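SusD superfamily protein (Bacteroides vulgatus ATCC 8482, PDB 3JQ0) is of unknown function but, as an outer-membrane member of the SusD family, probably binds nutrient sugars. Local coordinates at residues D206-I209 with A210-F214; I232-F235 with E236-K239; N282-V285 with G286-D289; S396-F399 with N400-A404. All coordinates share one frame; numbering follows the deposited sequence.

In the fold
All four contacts are local, each made within one continuous run of chain, and they come in the order 1, 2, 3, 4. Contact 1 lies along helix 204-217; contact 2 follows where the next helix, 229-233, runs out into the loop before strand 243-247. Contact 3 is a turn in the long loop between helix 269-275 and strand 299-300, and contact 4 joins helices 396-401 and 403-406. None touches another: contacts 1 and 3 have centres about 48 Å apart on opposite sides of the chain's centre, while the centres of contacts 2 and 3 are about 24 Å apart. In this largely helical SusD-family protein, contact 1 lies within a helix and the others at turns and junctions between elements.

Contact 1: D206-I209 with A210-F214; sequences DYTI and AKNAF
Torsions set Thr208 and Asn212 side by side: Thr208 places OG1 beside the backbone N (chi1 -63°), which leaves CG2 on the far side of CB from that N, and Asn212 turns CG away from its carbonyl carbon (chi1 -66°). Thr208 CG2 then lies 3.8 Å from Asn212 ND2, the two groups pointing the same way. The amide carbon of Asn212, CG, also rests 3.3 Å from Thr208 O, but that oxygen is bonded to the backbone, Asn212 N reaching it at 3.0 Å.

Regular i to i+4 bonds from Ala210 N, Lys211 N and Ala213 N complete this part of helix 204-217. It is amphipathic: Tyr207, Ala210, Ala213 and Phe214 are buried, while Thr208 and Asn212 lie on the more exposed side. Tyr207 and Phe214 pack on helix 364-377; Ile209 meets Tyr193 and the small Ala213 rests on Gln186, both of helix 182-199.

Lys211 starts out extended and bends at chi3 (62°), which swings its end back toward Thr208. Water 1 joins them, 2.8 Å from Thr208 OG1 and accepting from Lys211 NZ at 3.2 Å. Both groups have further partners, Asn204 O for the hydroxyl and a salt bridge to Glu380 for the ammonium.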
loop_
_atom_site.group_PDB
_atom_site.type_symbol
_atom_site.label_atom_id
_atom_site.label_comp_id
_atom_site.label_asym_id
_atom_site.label_seq_id
_atom_site.Cartn_x
_atom_site.Cartn_y
_atom_site.Cartn_z
ATOM N N ASP A 206 -20.645 -8.766 8.757
ATOM C CA ASP A 206 -19.464 -7.906 8.635
ATOM C C ASP A 206 -19.162 -7.572 7.168
ATOM O O ASP A 206 -18.803 -6.443 6.864
ATOM C CB ASP A 206 -18.241 -8.534 9.276
ATOM C CG ASP A 206 -18.197 -8.379 10.789
ATOM O OD1 ASP A 206 -19.035 -7.628 11.355
ATOM O OD2 ASP A 206 -17.283 -8.987 11.379
ATOM N N TYR A 207 -19.319 -8.534 6.244
ATOM C CA TYR A 207 -19.138 -8.240 4.807
ATOM C C TYR A 207 -20.139 -7.205 4.326
ATOM O O TYR A 207 -19.795 -6.343 3.503
ATOM C CB TYR A 207 -19.253 -9.525 3.998
ATOM C CG TYR A 207 -18.238 -10.603 4.324
ATOM C CD1 TYR A 207 -16.952 -10.321 4.795
ATOM C CD2 TYR A 207 -18.587 -11.938 4.176
ATOM C CE1 TYR A 207 -16.046 -11.326 5.015
ATOM C CE2 TYR A 207 -17.701 -12.977 4.428
ATOM C CZ TYR A 207 -16.423 -12.644 4.837
ATOM O OH TYR A 207 -15.458 -13.611 5.074
ATOM N N THR A 208 -21.368 -7.252 4.837
ATOM C CA THR A 208 -22.364 -6.246 4.489
ATOM C C THR A 208 -21.965 -4.858 4.965
ATOM O O THR A 208 -22.045 -3.874 4.241
ATOM C CB THR A 208 -23.760 -6.646 5.022
ATOM O OG1 THR A 208 -24.159 -7.849 4.382
ATOM C CG2 THR A 208 -24.777 -5.551 4.839
ATOM N N ILE A 209 -21.487 -4.760 6.212
ATOM C CA ILE A 209 -20.970 -3.480 6.715
ATOM C C ILE A 209 -19.831 -2.974 5.835
ATOM O O ILE A 209 -19.757 -1.801 5.501
ATOM C CB ILE A 209 -20.574 -3.587 8.215
ATOM C CG1 ILE A 209 -21.841 -3.856 9.055
ATOM C CG2 ILE A 209 -19.866 -2.339 8.675
ATOM C CD1 ILE A 209 -21.537 -4.345 10.440
ATOM N N ALA A 210 -18.918 -3.869 5.505
ATOM C CA ALA A 210 -17.802 -3.497 4.644
ATOM C C ALA A 210 -18.261 -2.980 3.287
ATOM O O ALA A 210 -17.784 -1.938 2.816
ATOM C CB ALA A 210 -16.842 -4.697 4.462
ATOM N N LYS A 211 -19.152 -3.731 2.641
ATOM C CA LYS A 211 -19.697 -3.337 1.345
ATOM C C LYS A 211 -20.268 -1.933 1.425
ATOM O O LYS A 211 -20.021 -1.079 0.587
ATOM C CB LYS A 211 -20.771 -4.327 0.902
ATOM C CG LYS A 211 -21.487 -3.923 -0.377
ATOM C CD LYS A 211 -22.532 -4.917 -0.820
ATOM C CE LYS A 211 -23.642 -5.112 0.149
ATOM N NZ LYS A 211 -24.855 -5.767 -0.434
ATOM N N ASN A 212 -21.077 -1.679 2.441
ATOM C CA ASN A 212 -21.708 -0.387 2.599
ATOM C C ASN A 212 -20.707 0.746 2.824
ATOM O O ASN A 212 -20.906 1.854 2.347
ATOM C CB ASN A 212 -22.768 -0.420 3.721
ATOM C CG ASN A 212 -23.951 -1.314 3.387
ATOM O OD1 ASN A 212 -24.247 -1.566 2.253
ATOM N ND2 ASN A 212 -24.610 -1.780 4.419
ATOM N N ALA A 213 -19.636 0.444 3.555
ATOM C CA ALA A 213 -18.567 1.408 3.769
ATOM C C ALA A 213 -17.869 1.783 2.464
ATOM O O ALA A 213 -17.665 2.968 2.151
ATOM C CB ALA A 213 -17.560 0.899 4.804
ATOM N N PHE A 214 -17.521 0.779 1.652
ATOM C CA PHE A 214 -16.927 1.064 0.369
ATOM C C PHE A 214 -17.854 1.846 -0.537
ATOM O O PHE A 214 -17.426 2.772 -1.250
ATOM C CB PHE A 214 -16.413 -0.212 -0.317
ATOM C CG PHE A 214 -15.285 -0.905 0.428
ATOM C CD1 PHE A 214 -14.114 -0.250 0.762
ATOM C CD2 PHE A 214 -15.392 -2.237 0.786
ATOM C CE1 PHE A 214 -13.095 -0.878 1.410
ATOM C CE2 PHE A 214 -14.367 -2.882 1.448
ATOM C CZ PHE A 214 -13.219 -2.208 1.753
HETATM O O HOH W 1 -25.639 -7.577 2.072
#

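Contact 2: I232-F235 with E236-K239; sequences IFSF and ENKK
At the edge of the Phe235 ring, and in its plane, lies Glu236 OE2, 3.5 Å from Phe235 CD2; the carboxylate is turned almost upright to the ring, the planes 81° apart. From the other side of the ring's outline Lys238 arrives obliquely, over neither a true face nor a true edge, its CE 3.6 Å from Phe235 CD1. A bend at chi2 (-61°) brings the Glu236 carboxylate back to the ring, while Lys238 is extended beyond CG, and that CG passes 3.4 Å from Phe235 O.

The backbone folds tightly beneath these groups. Asn237 N donates to Ser234 O at 3.1 Å from well above the carbonyl plane, and the backbone angles of Phe235 and Glu236 fit a type I beta turn. Asn237 ND2 bonds Asp231 O, tying the turn back to the end of helix 229-233.

With Phe235 cut back to an alanine, Lys238 CE is likely to lose its aromatic neighbour and Glu236 OE2 the ring edge it lies against.

Lysine suits its position because its end, CE and NZ, can pass beside the ring while NZ runs on to a salt bridge with Asp358 and a bond to Leu356 O. The carboxylate oxygen faces the weakly positive C-H rim of the ring, so its approach is likely to be mildly favourable electrostatically.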
loop_
_atom_site.group_PDB
_atom_site.type_symbol
_atom_site.label_atom_id
_atom_site.label_comp_id
_atom_site.label_asym_id
_atom_site.label_seq_id
_atom_site.Cartn_x
_atom_site.Cartn_y
_atom_site.Cartn_z
ATOM N N ILE A 232 -2.076 8.776 -12.803
ATOM C CA ILE A 232 -2.474 8.662 -11.411
ATOM C C ILE A 232 -1.349 9.141 -10.493
ATOM O O ILE A 232 -1.562 9.813 -9.482
ATOM C CB ILE A 232 -2.815 7.189 -11.049
ATOM C CG1 ILE A 232 -3.972 6.648 -11.882
ATOM C CG2 ILE A 232 -3.102 7.061 -9.577
ATOM C CD1 ILE A 232 -4.026 5.118 -11.774
ATOM N N PHE A 233 -0.130 8.740 -10.855
ATOM C CA PHE A 233 1.022 8.853 -9.962
ATOM C C PHE A 233 1.931 10.019 -10.232
ATOM O O PHE A 233 2.898 10.257 -9.476
ATOM C CB PHE A 233 1.859 7.556 -10.033
ATOM C CG PHE A 233 1.045 6.306 -9.851
ATOM C CD1 PHE A 233 0.562 5.964 -8.578
ATOM C CD2 PHE A 233 0.706 5.511 -10.924
ATOM C CE1 PHE A 233 -0.210 4.846 -8.409
ATOM C CE2 PHE A 233 -0.128 4.414 -10.754
ATOM C CZ PHE A 233 -0.571 4.094 -9.479
ATOM N N SER A 234 1.701 10.745 -11.324
ATOM C CA SER A 234 2.669 11.720 -11.751
ATOM C C SER A 234 2.807 12.887 -10.783
ATOM O O SER A 234 1.862 13.368 -10.140
ATOM C CB SER A 234 2.334 12.262 -13.112
ATOM O OG SER A 234 1.170 13.056 -12.989
ATOM N N PHE A 235 4.035 13.389 -10.716
ATOM C CA PHE A 235 4.380 14.517 -9.876
ATOM C C PHE A 235 3.553 15.743 -10.230
ATOM O O PHE A 235 3.257 16.553 -9.361
ATOM C CB PHE A 235 5.875 14.789 -10.014
ATOM C CG PHE A 235 6.385 15.928 -9.193
ATOM C CD1 PHE A 235 6.705 15.773 -7.849
ATOM C CD2 PHE A 235 6.527 17.177 -9.749
ATOM C CE1 PHE A 235 7.140 16.846 -7.106
ATOM C CE2 PHE A 235 6.985 18.279 -8.988
ATOM C CZ PHE A 235 7.306 18.087 -7.682
ATOM N N GLU A 236 3.200 15.890 -11.507
ATOM C CA GLU A 236 2.434 17.033 -11.968
ATOM C C GLU A 236 0.950 16.894 -11.857
ATOM O O GLU A 236 0.231 17.828 -12.205
ATOM C CB GLU A 236 2.797 17.350 -13.409
ATOM C CG GLU A 236 4.285 17.726 -13.552
ATOM C CD GLU A 236 4.802 18.982 -12.766
ATOM O OE1 GLU A 236 3.993 19.841 -12.321
ATOM O OE2 GLU A 236 6.070 19.132 -12.620
ATOM N N ASN A 237 0.419 15.765 -11.397
ATOM C CA ASN A 237 -1.014 15.559 -11.273
ATOM C C ASN A 237 -1.434 15.167 -9.877
ATOM O O ASN A 237 -2.416 14.466 -9.692
ATOM C CB ASN A 237 -1.497 14.550 -12.311
ATOM C CG ASN A 237 -2.994 14.533 -12.459
ATOM O OD1 ASN A 237 -3.654 15.582 -12.398
ATOM N ND2 ASN A 237 -3.561 13.344 -12.699
ATOM N N LYS A 238 -0.699 15.622 -8.877
ATOM C CA LYS A 238 -1.020 15.299 -7.503
ATOM C C LYS A 238 -2.420 15.687 -7.074
ATOM O O LYS A 238 -3.006 16.634 -7.549
ATOM C CB LYS A 238 -0.019 15.977 -6.552
ATOM C CG LYS A 238 1.375 15.415 -6.706
ATOM C CD LYS A 238 2.355 16.111 -5.757
ATOM C CE LYS A 238 3.726 15.495 -5.816
ATOM N NZ LYS A 238 4.502 15.718 -4.583
ATOM N N LYS A 239 -2.954 14.917 -6.131
ATOM C CA LYS A 239 -4.267 15.213 -5.528
ATOM C C LYS A 239 -5.377 15.224 -6.567
ATOM O O LYS A 239 -6.361 15.937 -6.449
ATOM C CB LYS A 239 -4.224 16.485 -4.708
ATOM C CG LYS A 239 -3.295 16.351 -3.493
ATOM C CD LYS A 239 -3.311 17.440 -2.505
ATOM C CE LYS A 239 -2.981 18.702 -3.146
ATOM N NZ LYS A 239 -2.857 19.811 -2.089
#

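Contact 3: N282-V285 with G286-D289; sequences NSFV and GTPD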
loop_
_atom_site.group_PDB
_atom_site.type_symbol
_atom_site.label_atom_id
_atom_site.label_comp_id
_atom_site.label_asym_id
_atom_site.label_seq_id
_atom_site.Cartn_x
_atom_site.Cartn_y
_atom_site.Cartn_z
ATOM N N ASN A 282 20.194 -0.699 -27.474
ATOM C CA ASN A 282 20.697 0.672 -27.451
ATOM C C ASN A 282 20.813 1.199 -26.022
ATOM O O ASN A 282 20.078 0.846 -25.113
ATOM C CB ASN A 282 19.784 1.568 -28.306
ATOM C CG ASN A 282 19.687 1.069 -29.729
ATOM O OD1 ASN A 282 20.680 0.595 -30.292
ATOM N ND2 ASN A 282 18.502 1.135 -30.324
ATOM N N SER A 283 21.798 2.041 -25.829
ATOM C CA SER A 283 22.106 2.648 -24.538
ATOM C C SER A 283 21.011 3.576 -24.044
ATOM O O SER A 283 20.270 4.157 -24.831
ATOM C CB SER A 283 23.441 3.409 -24.668
ATOM O OG SER A 283 23.768 4.127 -23.478
ATOM N N PHE A 284 20.941 3.717 -22.720
ATOM C CA PHE A 284 20.095 4.710 -22.085
ATOM C C PHE A 284 20.729 6.080 -21.996
ATOM O O PHE A 284 20.069 7.019 -21.577
ATOM C CB PHE A 284 19.679 4.209 -20.695
ATOM C CG PHE A 284 18.816 2.972 -20.727
ATOM C CD1 PHE A 284 17.511 3.009 -21.192
ATOM C CD2 PHE A 284 19.288 1.776 -20.280
ATOM C CE1 PHE A 284 16.728 1.911 -21.244
ATOM C CE2 PHE A 284 18.502 0.614 -20.346
ATOM C CZ PHE A 284 17.208 0.696 -20.837
ATOM N N VAL A 285 21.992 6.235 -22.386
ATOM C CA VAL A 285 22.611 7.557 -22.438
ATOM C C VAL A 285 21.778 8.464 -23.331
ATOM O O VAL A 285 21.341 8.054 -24.396
ATOM C CB VAL A 285 24.084 7.488 -22.922
ATOM C CG1 VAL A 285 24.646 8.904 -23.179
ATOM C CG2 VAL A 285 24.945 6.758 -21.926
ATOM N N GLY A 286 21.541 9.683 -22.854
ATOM C CA GLY A 286 20.789 10.656 -23.609
ATOM C C GLY A 286 19.306 10.555 -23.453
ATOM O O GLY A 286 18.562 11.344 -24.049
ATOM N N THR A 287 18.823 9.599 -22.634
ATOM C CA THR A 287 17.402 9.371 -22.390
ATOM C C THR A 287 17.044 9.726 -20.959
ATOM O O THR A 287 17.907 9.813 -20.107
ATOM C CB THR A 287 17.030 7.867 -22.631
ATOM O OG1 THR A 287 17.371 7.099 -21.474
ATOM C CG2 THR A 287 17.624 7.301 -23.902
ATOM N N PRO A 288 15.751 9.894 -20.661
ATOM C CA PRO A 288 15.385 10.178 -19.278
ATOM C C PRO A 288 15.787 9.099 -18.317
ATOM O O PRO A 288 16.008 9.411 -17.141
ATOM C CB PRO A 288 13.860 10.294 -19.362
ATOM C CG PRO A 288 13.616 10.778 -20.765
ATOM C CD PRO A 288 14.617 10.033 -21.573
ATOM N N ASP A 289 15.898 7.847 -18.769
ATOM C CA ASP A 289 16.231 6.765 -17.863
ATOM C C ASP A 289 17.659 6.849 -17.318
ATOM O O ASP A 289 17.940 6.299 -16.269
ATOM C CB ASP A 289 15.993 5.425 -18.543
ATOM C CG ASP A 289 14.532 5.144 -18.768
ATOM O OD1 ASP A 289 13.734 5.320 -17.816
ATOM O OD2 ASP A 289 14.163 4.735 -19.878
#
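The chain reverses through a type II beta turn from Phe284 to Thr287, closed by Thr287 N donating to Phe284 O at 3.1 Å. Threonine strengthens this closure with its side chain. Its OG1 sits between the backbone N and the carbonyl carbon (chi1 81°), from where it donates to the same Phe284 O at 2.7 Å. The hydroxyl approaches only slightly tilted from the carbonyl plane, whereas the amide comes from above it, so one oxygen is gripped by two donors from one residue. Thr287 CG2 rests 3.4 Å from that oxygen as well.

Gly286 fills the third position of the turn with a positive phi of 85°, where a side chain would be jammed against Val285 O; this is the usual place for glycine in a type II turn. Just upstream an ST turn overlaps it, Ser283 OG accepting from Val285 N at 3.0 Å. Downstream, Asp289 N makes a weak bond to Thr287 OG1 as the 3-10 segment begins. A valine here instead of Thr287 would keep the bulk but would probably leave Phe284 O with a single donor from the turn and Asp289 N without this acceptor.

Phe284 is buried against Met272 of helix 269-275 and Val323 of strand 320-326, as suits a large apolar ring. Its CD1 lies 3.9 Å from Asp289 CB, and the carboxylate stands nearly perpendicular to the ring, at 87°. Asp289 directs its charge elsewhere, OD2 to a salt bridge with Lys321 and OD1 to a hydrogen bond with the hydroxyl of Tyr340.

Contact 4: S396-F399 with N400-A404; sequences SKYF and NEHKA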
loop_
_atom_site.group_PDB
_atom_site.type_symbol
_atom_site.label_atom_id
_atom_site.label_comp_id
_atom_site.label_asym_id
_atom_site.label_seq_id
_atom_site.Cartn_x
_atom_site.Cartn_y
_atom_site.Cartn_z
ATOM N N SER A 396 -10.223 2.421 -22.963
ATOM C CA SER A 396 -11.491 2.039 -23.518
ATOM C C SER A 396 -11.408 1.483 -24.936
ATOM O O SER A 396 -12.149 0.548 -25.278
ATOM C CB SER A 396 -12.472 3.242 -23.513
ATOM O OG SER A 396 -12.745 3.642 -22.193
ATOM N N LYS A 397 -10.606 2.078 -25.804
ATOM C CA LYS A 397 -10.570 1.630 -27.178
ATOM C C LYS A 397 -10.169 0.146 -27.270
ATOM O O LYS A 397 -10.874 -0.676 -27.874
ATOM C CB LYS A 397 -9.632 2.503 -28.020
ATOM C CG LYS A 397 -9.622 2.150 -29.483
ATOM C CD LYS A 397 -8.646 2.993 -30.287
ATOM C CE LYS A 397 -8.606 2.641 -31.764
ATOM N NZ LYS A 397 -9.779 3.382 -32.283
ATOM N N TYR A 398 -9.042 -0.203 -26.695
ATOM C CA TYR A 398 -8.569 -1.558 -26.737
ATOM C C TYR A 398 -9.480 -2.471 -25.957
ATOM O O TYR A 398 -9.792 -3.575 -26.395
ATOM C CB TYR A 398 -7.148 -1.621 -26.192
ATOM C CG TYR A 398 -6.513 -2.964 -26.334
ATOM C CD1 TYR A 398 -6.697 -3.956 -25.388
ATOM C CD2 TYR A 398 -5.745 -3.270 -27.442
ATOM C CE1 TYR A 398 -6.140 -5.228 -25.563
ATOM C CE2 TYR A 398 -5.158 -4.519 -27.620
ATOM C CZ TYR A 398 -5.360 -5.488 -26.685
ATOM O OH TYR A 398 -4.802 -6.726 -26.869
ATOM N N PHE A 399 -9.927 -2.048 -24.793
ATOM C CA PHE A 399 -10.799 -2.877 -23.951
ATOM C C PHE A 399 -12.046 -3.279 -24.745
ATOM O O PHE A 399 -12.417 -4.455 -24.773
ATOM C CB PHE A 399 -11.159 -2.102 -22.705
ATOM C CG PHE A 399 -12.017 -2.869 -21.748
ATOM C CD1 PHE A 399 -11.466 -3.741 -20.859
ATOM C CD2 PHE A 399 -13.399 -2.699 -21.762
ATOM C CE1 PHE A 399 -12.315 -4.505 -19.973
ATOM C CE2 PHE A 399 -14.246 -3.405 -20.907
ATOM C CZ PHE A 399 -13.701 -4.254 -20.011
ATOM N N ASN A 400 -12.684 -2.312 -25.369
ATOM C CA ASN A 400 -13.932 -2.578 -26.096
ATOM C C ASN A 400 -13.756 -3.476 -27.294
ATOM O O ASN A 400 -14.724 -4.107 -27.699
ATOM C CB ASN A 400 -14.603 -1.257 -26.478
ATOM C CG ASN A 400 -15.225 -0.531 -25.259
ATOM O OD1 ASN A 400 -15.509 -1.150 -24.240
ATOM N ND2 ASN A 400 -15.398 0.809 -25.360
ATOM N N GLU A 401 -12.555 -3.520 -27.860
ATOM C CA GLU A 401 -12.245 -4.345 -28.993
ATOM C C GLU A 401 -11.843 -5.756 -28.563
ATOM O O GLU A 401 -11.792 -6.662 -29.397
ATOM C CB GLU A 401 -11.062 -3.753 -29.788
ATOM C CG GLU A 401 -11.202 -2.454 -30.542
ATOM C CD GLU A 401 -9.782 -1.731 -30.938
ATOM O OE1 GLU A 401 -8.597 -1.913 -30.330
ATOM O OE2 GLU A 401 -9.889 -0.874 -31.874
ATOM N N HIS A 402 -11.473 -5.941 -27.291
ATOM C CA HIS A 402 -10.880 -7.213 -26.848
ATOM C C HIS A 402 -11.548 -7.788 -25.600
ATOM O O HIS A 402 -10.912 -8.541 -24.845
ATOM C CB HIS A 402 -9.363 -7.071 -26.611
ATOM C CG HIS A 402 -8.622 -6.739 -27.860
ATOM N ND1 HIS A 402 -8.198 -7.677 -28.778
ATOM C CD2 HIS A 402 -8.297 -5.534 -28.370
ATOM C CE1 HIS A 402 -7.605 -7.055 -29.782
ATOM N NE2 HIS A 402 -7.639 -5.765 -29.557
ATOM N N LYS A 403 -12.829 -7.495 -25.399
ATOM C CA LYS A 403 -13.533 -7.993 -24.230
ATOM C C LYS A 403 -13.485 -9.516 -24.118
ATOM O O LYS A 403 -13.395 -10.033 -22.996
ATOM C CB LYS A 403 -14.993 -7.536 -24.160
ATOM C CG LYS A 403 -15.187 -6.096 -23.944
ATOM C CD LYS A 403 -16.681 -5.676 -24.038
ATOM C CE LYS A 403 -16.872 -4.218 -23.642
ATOM N NZ LYS A 403 -18.254 -3.793 -24.025
ATOM N N ALA A 404 -13.561 -10.216 -25.240
ATOM C CA ALA A 404 -13.574 -11.657 -25.207
ATOM C C ALA A 404 -12.249 -12.253 -24.711
ATOM O O ALA A 404 -12.197 -13.442 -24.385
ATOM C CB ALA A 404 -13.949 -12.224 -26.589
HETATM O O HOH W 2 -11.905 1.073 -31.886
#
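His402 reaches back over Tyr398, beginning with CB, which lies 3.5 Å from Tyr398 O. Next along, CG comes over the tyrosine ring near CZ. CD2 sits above the centre of that ring, while Tyr398 O lies at the imidazole edge, in its plane, 3.2 Å from CD2. NE2 is 3.4 Å from Tyr398 CE2, CE1 lies 4.1 Å from Tyr398 OH, and ND1 is hydrogen-bonded to Glu405, which should fix the rotation of the ring. The result is an offset stack with centroids 3.9 Å apart and planes at 21°. Tyr398 meets it because its CG stands anti to the backbone N (chi1 -174°), carrying the ring toward the C-terminal end of the helix.

Beside the stack, Lys397 and Glu401 stay beyond salt-bridge range; water 2 links them, donating to Glu401 OE2 at 2.8 Å and accepting from Lys397 NZ at 3.2 Å. Flexible charged chains suit this surface side, whereas buried Phe399 packs on helix 383-394, with Lys403 CE 3.9 Å from its CE2.

The backbone pattern passes from i to i+4 (Asn400 N to Ser396 O) to i to i+3 (His402 N to Phe399 O), with Glu401 N weakly bonded to both Lys397 O and Tyr398 O, as at a helix end. His402, first to leave helix 396-401, is also the N-cap residue of helix 403-406, a helix-to-helix junction.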